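Local coordinates for tungstate ABC transporter, periplasmic tungstate-binding protein (Geobacter sulfurreducens, PDB 3LR1) that probably captures tungstate in the periplasm and hands it to a membrane ABC transporter for import, at residues Asn84-Val89 with Ser125-Lys130; Gln152-Val157 with Thr168-Gly173; Gly173-Phe178 with Leu185-Gln190. One frame throughout, in Å; residues are numbered along the deposited sequence.

Contact 1 of 3, residues Asn84-Val89 with Ser125-Lys130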
ATOM      1  N   ASN A  84       8.002   0.550  -3.457  1.00 21.43           N
ATOM      2  CA  ASN A  84       6.943   1.235  -4.118  1.00 21.37           C
ATOM      3  C   ASN A  84       7.048   2.759  -4.046  1.00 22.15           C
ATOM      4  O   ASN A  84       7.878   3.324  -3.230  1.00 23.11           O
ATOM      5  CB  ASN A  84       5.615   0.782  -3.512  1.00 21.87           C
ATOM      6  CG  ASN A  84       4.483   0.647  -4.542  1.00 21.14           C
ATOM      7  OD1 ASN A  84       4.539   1.175  -5.655  1.00 22.12           O
ATOM      8  ND2 ASN A  84       3.413   0.008  -4.118  1.00 17.59           N
ATOM      9  N   ASP A  85       6.239   3.434  -4.874  1.00 20.54           N
ATOM     10  CA  ASP A  85       6.228   4.884  -4.823  1.00 20.96           C
ATOM     11  C   ASP A  85       4.895   5.462  -5.317  1.00 19.96           C
ATOM     12  O   ASP A  85       4.105   4.742  -5.889  1.00 17.74           O
ATOM     13  CB  ASP A  85       7.386   5.474  -5.598  1.00 22.77           C
ATOM     14  CG  ASP A  85       7.329   5.186  -7.063  1.00 26.51           C
ATOM     15  OD1 ASP A  85       7.385   6.129  -7.875  1.00 32.05           O
ATOM     16  OD2 ASP A  85       7.199   4.037  -7.442  1.00 32.62           O
ATOM     17  N   PHE A  86       4.666   6.752  -5.100  1.00 18.51           N
ATOM     18  CA  PHE A  86       3.392   7.305  -5.458  1.00 19.52           C
ATOM     19  C   PHE A  86       3.463   8.071  -6.782  1.00 18.90           C
ATOM     20  O   PHE A  86       4.386   8.859  -6.991  1.00 20.66           O
ATOM     21  CB  PHE A  86       2.874   8.215  -4.373  1.00 19.48           C
ATOM     22  CG  PHE A  86       2.415   7.481  -3.148  1.00 21.64           C
ATOM     23  CD1 PHE A  86       1.290   6.693  -3.182  1.00 20.27           C
ATOM     24  CD2 PHE A  86       3.082   7.663  -1.945  1.00 21.16           C
ATOM     25  CE1 PHE A  86       0.850   6.033  -2.030  1.00 21.02           C
ATOM     26  CE2 PHE A  86       2.675   7.009  -0.817  1.00 20.58           C
ATOM     27  CZ  PHE A  86       1.538   6.209  -0.861  1.00 19.63           C
ATOM     28  N   VAL A  87       2.430   7.923  -7.608  1.00 17.68           N
ATOM     29  CA  VAL A  87       2.331   8.685  -8.848  1.00 16.29           C
ATOM     30  C   VAL A  87       0.913   9.283  -8.997  1.00 15.86           C
ATOM     31  O   VAL A  87      -0.031   8.888  -8.312  1.00 15.51           O
ATOM     32  CB  VAL A  87       2.663   7.761 -10.106  1.00 16.59           C
ATOM     33  CG1 VAL A  87       4.157   7.178 -10.103  1.00 16.26           C
ATOM     34  CG2 VAL A  87       1.696   6.611 -10.209  1.00 13.68           C
ATOM     35  N   ILE A  88       0.759  10.280  -9.870  1.00 15.62           N
ATOM     36  CA  ILE A  88      -0.546  10.810 -10.185  1.00 14.87           C
ATOM     37  C   ILE A  88      -0.852  10.363 -11.625  1.00 15.76           C
ATOM     38  O   ILE A  88      -0.077  10.598 -12.586  1.00 16.17           O
ATOM     39  CB  ILE A  88      -0.691  12.363 -10.008  1.00 15.20           C
ATOM     40  CG1 ILE A  88      -0.216  12.797  -8.591  1.00 15.79           C
ATOM     41  CG2 ILE A  88      -2.195  12.831 -10.319  1.00 17.36           C
ATOM     42  CD1 ILE A  88      -0.025  14.275  -8.325  1.00 14.39           C
ATOM     43  N   VAL A  89      -1.987   9.677 -11.757  1.00 16.22           N
ATOM     44  CA  VAL A  89      -2.480   9.238 -13.016  1.00 15.39           C
ATOM     45  C   VAL A  89      -3.748  10.009 -13.383  1.00 16.35           C
ATOM     46  O   VAL A  89      -4.453  10.567 -12.546  1.00 15.23           O
ATOM     47  CB  VAL A  89      -2.771   7.689 -13.051  1.00 16.60           C
ATOM     48  CG1 VAL A  89      -1.448   6.815 -12.863  1.00 15.06           C
ATOM     49  CG2 VAL A  89      -3.893   7.293 -12.109  1.00 17.84           C
ATOM     50  N   SER A 125      -6.033   4.303   4.722  1.00 28.88           N
ATOM     51  CA  SER A 125      -4.831   3.716   4.159  1.00 27.47           C
ATOM     52  C   SER A 125      -3.612   4.614   4.205  1.00 27.05           C
ATOM     53  O   SER A 125      -3.719   5.808   4.319  1.00 25.69           O
ATOM     54  CB  SER A 125      -5.117   3.326   2.734  1.00 27.86           C
ATOM     55  OG  SER A 125      -5.395   4.500   2.001  1.00 27.64           O
ATOM     56  N   GLY A 126      -2.427   4.038   4.081  1.00 26.51           N
ATOM     57  CA  GLY A 126      -1.236   4.872   3.954  1.00 26.20           C
ATOM     58  C   GLY A 126      -1.330   5.788   2.724  1.00 25.77           C
ATOM     59  O   GLY A 126      -0.698   6.859   2.697  1.00 25.43           O
ATOM     60  N   THR A 127      -2.084   5.369   1.701  1.00 23.89           N
ATOM     61  CA  THR A 127      -2.211   6.191   0.483  1.00 23.76           C
ATOM     62  C   THR A 127      -3.022   7.457   0.814  1.00 23.62           C
ATOM     63  O   THR A 127      -2.628   8.586   0.471  1.00 23.34           O
ATOM     64  CB  THR A 127      -2.797   5.419  -0.709  1.00 22.67           C
ATOM     65  OG1 THR A 127      -1.853   4.421  -1.127  1.00 22.03           O
ATOM     66  CG2 THR A 127      -3.127   6.356  -1.926  1.00 21.58           C
ATOM     67  N   HIS A 128      -4.117   7.254   1.533  1.00 24.73           N
ATOM     68  CA  HIS A 128      -4.915   8.365   2.045  1.00 25.25           C
ATOM     69  C   HIS A 128      -4.091   9.337   2.874  1.00 24.86           C
ATOM     70  O   HIS A 128      -4.104  10.524   2.631  1.00 24.11           O
ATOM     71  CB  HIS A 128      -6.090   7.845   2.879  1.00 25.93           C
ATOM     72  CG  HIS A 128      -7.115   8.896   3.195  1.00 28.57           C
ATOM     73  ND1 HIS A 128      -7.542   9.813   2.260  1.00 32.14           N
ATOM     74  CD2 HIS A 128      -7.837   9.144   4.317  1.00 30.02           C
ATOM     75  CE1 HIS A 128      -8.466  10.596   2.797  1.00 31.21           C
ATOM     76  NE2 HIS A 128      -8.661  10.211   4.046  1.00 30.69           N
ATOM     77  N   THR A 129      -3.390   8.840   3.875  1.00 26.12           N
ATOM     78  CA  THR A 129      -2.493   9.680   4.709  1.00 26.13           C
ATOM     79  C   THR A 129      -1.487  10.487   3.890  1.00 25.02           C
ATOM     80  O   THR A 129      -1.205  11.662   4.181  1.00 24.76           O
ATOM     81  CB  THR A 129      -1.749   8.766   5.668  1.00 26.76           C
ATOM     82  OG1 THR A 129      -2.703   8.216   6.550  1.00 27.54           O
ATOM     83  CG2 THR A 129      -0.621   9.462   6.444  1.00 28.68           C
ATOM     84  N   LYS A 130      -0.929   9.875   2.860  1.00 23.46           N
ATOM     85  CA  LYS A 130       0.044  10.565   2.046  1.00 22.73           C
ATOM     86  C   LYS A 130      -0.656  11.673   1.267  1.00 23.21           C
ATOM     87  O   LYS A 130      -0.134  12.820   1.155  1.00 21.25           O
ATOM     88  CB  LYS A 130       0.768   9.617   1.076  1.00 23.03           C
ATOM     89  CG  LYS A 130       1.736  10.319   0.094  1.00 26.56           C
ATOM     90  CD  LYS A 130       3.020  10.800   0.731  1.00 33.41           C
ATOM     91  CE  LYS A 130       3.534  12.067   0.055  1.00 37.53           C
ATOM     92  NZ  LYS A 130       4.970  11.986  -0.440  1.00 40.69           N
TER
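F86 reaches from its strand to the first turn of the helix that starts at G126, and its ring supplies all that segment 84-89 gives to this contact. The tight part lies at T127 and the near end of K130. T127 OG1 lies in the plane of the F86 ring at the edge, 3.3 Å from CE1, while the methyl CG2 stays further off, 4.0 Å from the same CE1. F86 has CG anti to its carbonyl carbon (chi1 -72°), which carries the ring off the strand toward the helix. K130 packs CB and CG obliquely on this ring, CG 3.6 Å from F86 CE2. The loose side is the far end of this partly exposed lysine, where the bent chain takes CE and NZ away from the ring. S125, at the N-cap, accepts from H128 N through OG at 3.1 Å, a nearly straight bond (168°), and D123 also bonds this OG. Strand and helix axes cross at -76°, 11.1 Å apart at their closest, a gap bridged here by one aromatic side chain. The T127 side chain comes within about 4 Å of a bound tungsten ion, consistent with a tungstate site at a capped helix N-terminus, as in periplasmic oxyanion-binding proteins.

Contact 2 of 3, residues Gln152-Val157 with Thr168-Gly173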
ATOM      1  N   GLN A 152     -12.742   3.215  -0.612  1.00 28.89           N
ATOM      2  CA  GLN A 152     -12.400   1.918  -1.212  1.00 28.22           C
ATOM      3  C   GLN A 152     -10.906   1.812  -1.412  1.00 27.07           C
ATOM      4  O   GLN A 152     -10.181   2.824  -1.340  1.00 26.40           O
ATOM      5  CB  GLN A 152     -13.071   1.740  -2.575  1.00 28.79           C
ATOM      6  CG  GLN A 152     -14.549   1.580  -2.452  1.00 30.32           C
ATOM      7  CD  GLN A 152     -15.227   1.033  -3.719  1.00 32.56           C
ATOM      8  OE1 GLN A 152     -15.305  -0.201  -3.938  1.00 34.76           O
ATOM      9  NE2 GLN A 152     -15.750   1.942  -4.528  1.00 30.61           N
ATOM     10  N   GLY A 153     -10.478   0.582  -1.714  1.00 25.91           N
ATOM     11  CA  GLY A 153      -9.071   0.287  -1.991  1.00 25.11           C
ATOM     12  C   GLY A 153      -8.548   0.877  -3.268  1.00 22.85           C
ATOM     13  O   GLY A 153      -9.276   1.497  -3.994  1.00 24.06           O
HETATM   14  N   MSE A 154      -7.263   0.690  -3.532  1.00 22.11           N
HETATM   15  CA  MSE A 154      -6.641   1.325  -4.679  1.00 21.50           C
HETATM   16  C   MSE A 154      -7.250   0.860  -6.011  1.00 21.11           C
HETATM   17  O   MSE A 154      -7.438   1.653  -6.947  1.00 21.52           O
HETATM   18  CB  MSE A 154      -5.136   1.096  -4.627  1.00 22.09           C
HETATM   19  CG  MSE A 154      -4.377   1.959  -5.523  1.00 21.64           C
HETATM   20 SE   MSE A 154      -4.344   3.727  -4.739  1.00 23.14          SE
HETATM   21  CE  MSE A 154      -5.609   4.632  -5.988  1.00 22.93           C
ATOM     22  N   GLY A 155      -7.510  -0.433  -6.118  1.00 21.47           N
ATOM     23  CA  GLY A 155      -8.027  -1.026  -7.335  1.00 22.14           C
ATOM     24  C   GLY A 155      -9.338  -0.393  -7.729  1.00 22.28           C
ATOM     25  O   GLY A 155      -9.524   0.101  -8.870  1.00 23.14           O
ATOM     26  N   PRO A 156     -10.284  -0.379  -6.793  1.00 22.50           N
ATOM     27  CA  PRO A 156     -11.560   0.272  -7.146  1.00 22.23           C
ATOM     28  C   PRO A 156     -11.431   1.772  -7.403  1.00 22.34           C
ATOM     29  O   PRO A 156     -12.223   2.334  -8.163  1.00 21.41           O
ATOM     30  CB  PRO A 156     -12.444   0.016  -5.928  1.00 23.24           C
ATOM     31  CG  PRO A 156     -11.832  -1.171  -5.254  1.00 22.98           C
ATOM     32  CD  PRO A 156     -10.441  -1.403  -5.759  1.00 22.56           C
ATOM     33  N   VAL A 157     -10.450   2.430  -6.766  1.00 21.00           N
ATOM     34  CA  VAL A 157     -10.280   3.843  -7.058  1.00 19.76           C
ATOM     35  C   VAL A 157      -9.741   4.033  -8.489  1.00 19.33           C
ATOM     36  O   VAL A 157     -10.197   4.902  -9.187  1.00 19.26           O
ATOM     37  CB  VAL A 157      -9.439   4.545  -5.970  1.00 19.84           C
ATOM     38  CG1 VAL A 157      -8.919   5.895  -6.499  1.00 18.83           C
ATOM     39  CG2 VAL A 157     -10.385   4.685  -4.678  1.00 21.79           C
ATOM     40  N   THR A 168      -6.106  10.634  -9.980  1.00 16.90           N
ATOM     41  CA  THR A 168      -5.994  10.032  -8.685  1.00 17.09           C
ATOM     42  C   THR A 168      -4.521   9.823  -8.335  1.00 16.44           C
ATOM     43  O   THR A 168      -3.665   9.652  -9.254  1.00 16.71           O
ATOM     44  CB  THR A 168      -6.825   8.694  -8.578  1.00 17.42           C
ATOM     45  OG1 THR A 168      -6.927   8.344  -7.181  1.00 17.60           O
ATOM     46  CG2 THR A 168      -6.187   7.532  -9.352  1.00 17.72           C
ATOM     47  N   LEU A 169      -4.241   9.831  -7.028  1.00 16.19           N
ATOM     48  CA  LEU A 169      -2.973   9.491  -6.472  1.00 16.20           C
ATOM     49  C   LEU A 169      -3.005   7.986  -6.233  1.00 16.12           C
ATOM     50  O   LEU A 169      -3.934   7.465  -5.600  1.00 17.25           O
ATOM     51  CB  LEU A 169      -2.721  10.252  -5.164  1.00 17.24           C
ATOM     52  CG  LEU A 169      -1.399   9.978  -4.494  1.00 17.61           C
ATOM     53  CD1 LEU A 169      -0.216  10.761  -5.234  1.00 17.53           C
ATOM     54  CD2 LEU A 169      -1.496  10.327  -2.980  1.00 23.63           C
ATOM     55  N   THR A 170      -2.038   7.282  -6.827  1.00 14.83           N
ATOM     56  CA  THR A 170      -1.964   5.826  -6.729  1.00 14.98           C
ATOM     57  C   THR A 170      -0.552   5.366  -6.440  1.00 14.54           C
ATOM     58  O   THR A 170       0.406   5.996  -6.845  1.00 14.19           O
ATOM     59  CB  THR A 170      -2.516   5.099  -8.032  1.00 15.30           C
ATOM     60  OG1 THR A 170      -2.497   3.674  -7.841  1.00 18.26           O
ATOM     61  CG2 THR A 170      -1.705   5.419  -9.281  1.00 13.88           C
ATOM     62  N   ASP A 171      -0.399   4.250  -5.707  1.00 15.16           N
ATOM     63  CA  ASP A 171       0.915   3.604  -5.674  1.00 16.08           C
ATOM     64  C   ASP A 171       1.180   3.012  -7.101  1.00 16.23           C
ATOM     65  O   ASP A 171       0.242   2.589  -7.784  1.00 15.48           O
ATOM     66  CB  ASP A 171       0.945   2.537  -4.607  1.00 17.22           C
ATOM     67  CG  ASP A 171       0.150   1.338  -4.992  1.00 17.03           C
ATOM     68  OD1 ASP A 171      -1.092   1.399  -4.867  1.00 19.13           O
ATOM     69  OD2 ASP A 171       0.791   0.314  -5.419  1.00 17.34           O
ATOM     70  N   ARG A 172       2.457   3.031  -7.538  1.00 18.01           N
ATOM     71  CA  ARG A 172       2.830   2.610  -8.883  1.00 17.47           C
ATOM     72  C   ARG A 172       2.594   1.151  -9.025  1.00 18.64           C
ATOM     73  O   ARG A 172       2.228   0.668 -10.107  1.00 19.53           O
ATOM     74  CB  ARG A 172       4.285   2.898  -9.114  1.00 19.44           C
ATOM     75  CG  ARG A 172       4.739   2.694 -10.516  1.00 21.09           C
ATOM     76  CD  ARG A 172       6.313   2.733 -10.527  1.00 22.86           C
ATOM     77  NE  ARG A 172       6.831   4.056 -10.157  1.00 22.96           N
ATOM     78  CZ  ARG A 172       7.008   5.060 -11.022  1.00 24.40           C
ATOM     79  NH1 ARG A 172       6.739   4.909 -12.332  1.00 25.87           N
ATOM     80  NH2 ARG A 172       7.503   6.209 -10.604  1.00 21.61           N
ATOM     81  N   GLY A 173       2.790   0.416  -7.938  1.00 18.38           N
ATOM     82  CA  GLY A 173       2.661  -1.038  -8.028  1.00 18.62           C
ATOM     83  C   GLY A 173       1.285  -1.439  -8.509  1.00 17.67           C
ATOM     84  O   GLY A 173       1.135  -2.236  -9.441  1.00 19.23           O
TER
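The helix that begins at M154 comes up beside strand 168-171 with the CA atoms of M154 and T170 6.8 Å apart and those of V157 and T168 7.7 Å apart. M154, a selenomethionine, carries most of the contact. With CG anti to the backbone N (chi1 -165°) and further bends at chi2 and chi3, its chain runs along the strand and crosses the T170 side chain at about a right angle. CG lies 3.4 Å from T170 OG1 and equally near D171 OD1, SE rests against T170 CA at 3.7 Å, and the methyl CE ends 3.3 Å from the backbone oxygen of L169. Strand 147-149, helix 154-164 and strand 167-171 form a beta-alpha-beta crossover, with strand 118-120 between the two strands and parallel to both, as in periplasmic binding protein lobes. One turn on from M154, V157 CG1 presses on T168 OG1 at 3.2 Å, a tight approach of a methyl to a hydroxyl whose hydrogen-bond partner is the carbonyl oxygen of I119. T170 OG1 reaches forward to the next residue and donates to D171 O at 2.9 Å, tilted 27° from the carbonyl plane, which gives this buried hydroxyl a polar partner amid the selenomethionine chain. D171 is the N-cap of the next helix, its carboxylate accepting from a backbone N just past G173; OD1 also bonds T174 OG1 and OD2 takes N84 ND2, fixing the carboxylate that slides past M154 in the opposite direction.

Contact 3 of 3, residues Gly173-Phe178 with Leu185-Gln190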
ATOM      1  N   GLY A 173       2.790   0.416  -7.938  1.00 18.38           N
ATOM      2  CA  GLY A 173       2.661  -1.038  -8.028  1.00 18.62           C
ATOM      3  C   GLY A 173       1.285  -1.439  -8.509  1.00 17.67           C
ATOM      4  O   GLY A 173       1.135  -2.236  -9.441  1.00 19.23           O
ATOM      5  N   THR A 174       0.248  -0.917  -7.875  1.00 18.73           N
ATOM      6  CA  THR A 174      -1.118  -1.239  -8.276  1.00 18.77           C
ATOM      7  C   THR A 174      -1.443  -0.755  -9.721  1.00 18.86           C
ATOM      8  O   THR A 174      -2.039  -1.430 -10.529  1.00 19.15           O
ATOM      9  CB  THR A 174      -2.193  -0.597  -7.342  1.00 19.66           C
ATOM     10  OG1 THR A 174      -1.953  -0.860  -5.935  1.00 20.27           O
ATOM     11  CG2 THR A 174      -3.601  -1.115  -7.748  1.00 18.46           C
ATOM     12  N   TYR A 175      -1.071   0.472 -10.023  1.00 18.63           N
ATOM     13  CA  TYR A 175      -1.189   0.976 -11.382  1.00 17.94           C
ATOM     14  C   TYR A 175      -0.533   0.059 -12.451  1.00 17.70           C
ATOM     15  O   TYR A 175      -1.161  -0.248 -13.475  1.00 18.63           O
ATOM     16  CB  TYR A 175      -0.602   2.366 -11.448  1.00 16.31           C
ATOM     17  CG  TYR A 175      -0.619   2.847 -12.918  1.00 16.59           C
ATOM     18  CD1 TYR A 175      -1.783   3.203 -13.535  1.00 14.25           C
ATOM     19  CD2 TYR A 175       0.517   2.792 -13.686  1.00 16.23           C
ATOM     20  CE1 TYR A 175      -1.800   3.575 -14.847  1.00 15.45           C
ATOM     21  CE2 TYR A 175       0.502   3.129 -14.995  1.00 17.63           C
ATOM     22  CZ  TYR A 175      -0.640   3.530 -15.565  1.00 16.78           C
ATOM     23  OH  TYR A 175      -0.623   3.882 -16.873  1.00 23.80           O
ATOM     24  N   ASN A 176       0.750  -0.306 -12.240  1.00 19.03           N
ATOM     25  CA  ASN A 176       1.506  -1.164 -13.150  1.00 19.73           C
ATOM     26  C   ASN A 176       0.722  -2.443 -13.356  1.00 19.90           C
ATOM     27  O   ASN A 176       0.678  -2.953 -14.447  1.00 19.65           O
ATOM     28  CB  ASN A 176       2.893  -1.511 -12.613  1.00 20.33           C
ATOM     29  CG  ASN A 176       3.919  -0.402 -12.760  1.00 24.37           C
ATOM     30  OD1 ASN A 176       3.722   0.604 -13.479  1.00 26.68           O
ATOM     31  ND2 ASN A 176       5.091  -0.616 -12.105  1.00 29.78           N
ATOM     32  N   ALA A 177       0.099  -2.970 -12.301  1.00 20.68           N
ATOM     33  CA  ALA A 177      -0.688  -4.207 -12.423  1.00 22.36           C
ATOM     34  C   ALA A 177      -2.001  -3.992 -13.192  1.00 22.54           C
ATOM     35  O   ALA A 177      -2.491  -4.906 -13.853  1.00 23.15           O
ATOM     36  CB  ALA A 177      -0.970  -4.842 -11.022  1.00 22.91           C
ATOM     37  N   PHE A 178      -2.563  -2.781 -13.126  1.00 22.36           N
ATOM     38  CA  PHE A 178      -3.845  -2.462 -13.825  1.00 21.65           C
ATOM     39  C   PHE A 178      -3.644  -1.894 -15.269  1.00 21.11           C
ATOM     40  O   PHE A 178      -4.568  -1.897 -16.083  1.00 21.12           O
ATOM     41  CB  PHE A 178      -4.578  -1.362 -13.029  1.00 21.63           C
ATOM     42  CG  PHE A 178      -5.558  -1.866 -12.025  1.00 23.19           C
ATOM     43  CD1 PHE A 178      -5.168  -2.725 -11.026  1.00 23.49           C
ATOM     44  CD2 PHE A 178      -6.883  -1.437 -12.069  1.00 23.40           C
ATOM     45  CE1 PHE A 178      -6.108  -3.205 -10.109  1.00 25.16           C
ATOM     46  CE2 PHE A 178      -7.792  -1.892 -11.151  1.00 25.70           C
ATOM     47  CZ  PHE A 178      -7.393  -2.749 -10.161  1.00 24.19           C
ATOM     48  N   LEU A 185      -5.840   5.248 -18.141  1.00 17.94           N
ATOM     49  CA  LEU A 185      -5.134   6.364 -17.500  1.00 17.62           C
ATOM     50  C   LEU A 185      -3.626   6.138 -17.609  1.00 18.61           C
ATOM     51  O   LEU A 185      -3.142   4.997 -17.683  1.00 19.12           O
ATOM     52  CB  LEU A 185      -5.534   6.531 -16.032  1.00 17.65           C
ATOM     53  CG  LEU A 185      -7.036   6.700 -15.725  1.00 17.89           C
ATOM     54  CD1 LEU A 185      -7.362   6.785 -14.252  1.00 17.70           C
ATOM     55  CD2 LEU A 185      -7.614   7.867 -16.497  1.00 16.06           C
ATOM     56  N   VAL A 186      -2.886   7.233 -17.629  1.00 18.75           N
ATOM     57  CA  VAL A 186      -1.469   7.184 -17.786  1.00 19.11           C
ATOM     58  C   VAL A 186      -0.863   7.960 -16.626  1.00 18.30           C
ATOM     59  O   VAL A 186      -1.514   8.829 -16.048  1.00 17.62           O
ATOM     60  CB  VAL A 186      -1.020   7.820 -19.119  1.00 19.04           C
ATOM     61  CG1 VAL A 186      -1.532   7.017 -20.340  1.00 22.29           C
ATOM     62  CG2 VAL A 186      -1.468   9.246 -19.187  1.00 22.82           C
ATOM     63  N   ILE A 187       0.412   7.681 -16.321  1.00 18.72           N
ATOM     64  CA  ILE A 187       1.156   8.450 -15.344  1.00 17.93           C
ATOM     65  C   ILE A 187       1.437   9.850 -15.918  1.00 18.35           C
ATOM     66  O   ILE A 187       2.138  10.021 -16.940  1.00 17.05           O
ATOM     67  CB  ILE A 187       2.515   7.725 -14.937  1.00 19.28           C
ATOM     68  CG1 ILE A 187       2.280   6.313 -14.372  1.00 18.27           C
ATOM     69  CG2 ILE A 187       3.353   8.539 -13.967  1.00 18.67           C
ATOM     70  CD1 ILE A 187       3.603   5.523 -14.213  1.00 18.04           C
ATOM     71  N   LEU A 188       0.919  10.855 -15.219  1.00 17.40           N
ATOM     72  CA  LEU A 188       1.147  12.259 -15.598  1.00 17.96           C
ATOM     73  C   LEU A 188       2.110  12.957 -14.664  1.00 18.08           C
ATOM     74  O   LEU A 188       2.764  13.933 -15.043  1.00 20.14           O
ATOM     75  CB  LEU A 188      -0.192  12.976 -15.668  1.00 16.69           C
ATOM     76  CG  LEU A 188      -1.080  12.438 -16.791  1.00 17.87           C
ATOM     77  CD1 LEU A 188      -2.532  12.819 -16.479  1.00 15.08           C
ATOM     78  CD2 LEU A 188      -0.647  12.973 -18.189  1.00 18.73           C
ATOM     79  N   PHE A 189       2.206  12.506 -13.427  1.00 18.39           N
ATOM     80  CA  PHE A 189       3.246  12.996 -12.534  1.00 19.31           C
ATOM     81  C   PHE A 189       3.866  11.887 -11.731  1.00 20.12           C
ATOM     82  O   PHE A 189       3.156  11.102 -11.098  1.00 17.87           O
ATOM     83  CB  PHE A 189       2.735  14.029 -11.526  1.00 19.89           C
ATOM     84  CG  PHE A 189       3.822  14.541 -10.655  1.00 20.82           C
ATOM     85  CD1 PHE A 189       4.620  15.596 -11.091  1.00 22.27           C
ATOM     86  CD2 PHE A 189       4.124  13.922  -9.445  1.00 22.06           C
ATOM     87  CE1 PHE A 189       5.678  16.031 -10.323  1.00 21.93           C
ATOM     88  CE2 PHE A 189       5.200  14.367  -8.665  1.00 22.15           C
ATOM     89  CZ  PHE A 189       5.965  15.426  -9.116  1.00 22.40           C
ATOM     90  N   GLN A 190       5.203  11.853 -11.728  1.00 22.44           N
ATOM     91  CA  GLN A 190       5.954  10.953 -10.883  1.00 25.55           C
ATOM     92  C   GLN A 190       7.209  11.623 -10.300  1.00 28.76           C
ATOM     93  O   GLN A 190       7.735  12.582 -10.855  1.00 28.30           O
ATOM     94  CB  GLN A 190       6.319   9.706 -11.658  1.00 27.03           C
ATOM     95  CG  GLN A 190       7.032   9.947 -13.007  1.00 27.15           C
ATOM     96  CD  GLN A 190       7.170   8.619 -13.731  1.00 29.34           C
ATOM     97  OE1 GLN A 190       7.666   7.689 -13.147  1.00 31.74           O
ATOM     98  NE2 GLN A 190       6.660   8.509 -14.962  1.00 28.25           N
TER
HETATM   99  O   HOH W   1       1.701   5.446 -17.988  1.00 29.97           O
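Y175 OH is gripped twice: it donates to L185 O at 2.9 Å, and it accepts from a water 3.0 Å away. That water in turn accepts from I187 N at 3.1 Å, linking the phenol to the backbone two residues further on. L185 O lies in the plane of the Y175 ring, at its edge, while the donor is tilted 21° from the carbonyl plane of L185. A chi1 of 175° swings the ring away from the backbone N and out toward the strand, letting it reach that carbonyl. Alongside the polar end, I187 supplies the apolar part: its CG1 is 3.7 Å from Y175 CE2, with CD1 a little further, and the two side chains meet at a slant. A phenylalanine in place of Y175 would probably keep this apolar packing but leave L185 O without its phenol donor and the water with one anchor fewer. Further along the strand, L188 and F189 both face I88, a classic beta bulge. The tyrosine ring also touches V89 and T170, so helix 172-178 lies against strands 78-90 and 167-171 while its phenol ties it to the backbone at L185, and through the water to I187.

Overall arrangement
The contacts follow one another along the chain, with G173 common to contacts 2 and 3. Their centres lie 8 Å (1 and 2), 9 Å (2 and 3) and 11 Å (1 and 3) apart, and all reach one mixed sheet. Strand 78-90 runs antiparallel between 167-171 and 186-190, bonded through V87 N to T170 O on one side and I88 N to F189 O on the other. R172 adds side-chain ties, a salt bridge to D85 and a hydrogen bond to Q190. These strands belong to one lobe, with the probable tungstate site near contacts 1 and 2 and contact 3 farther off, its Y175 side chain about 12 Å from the tungsten.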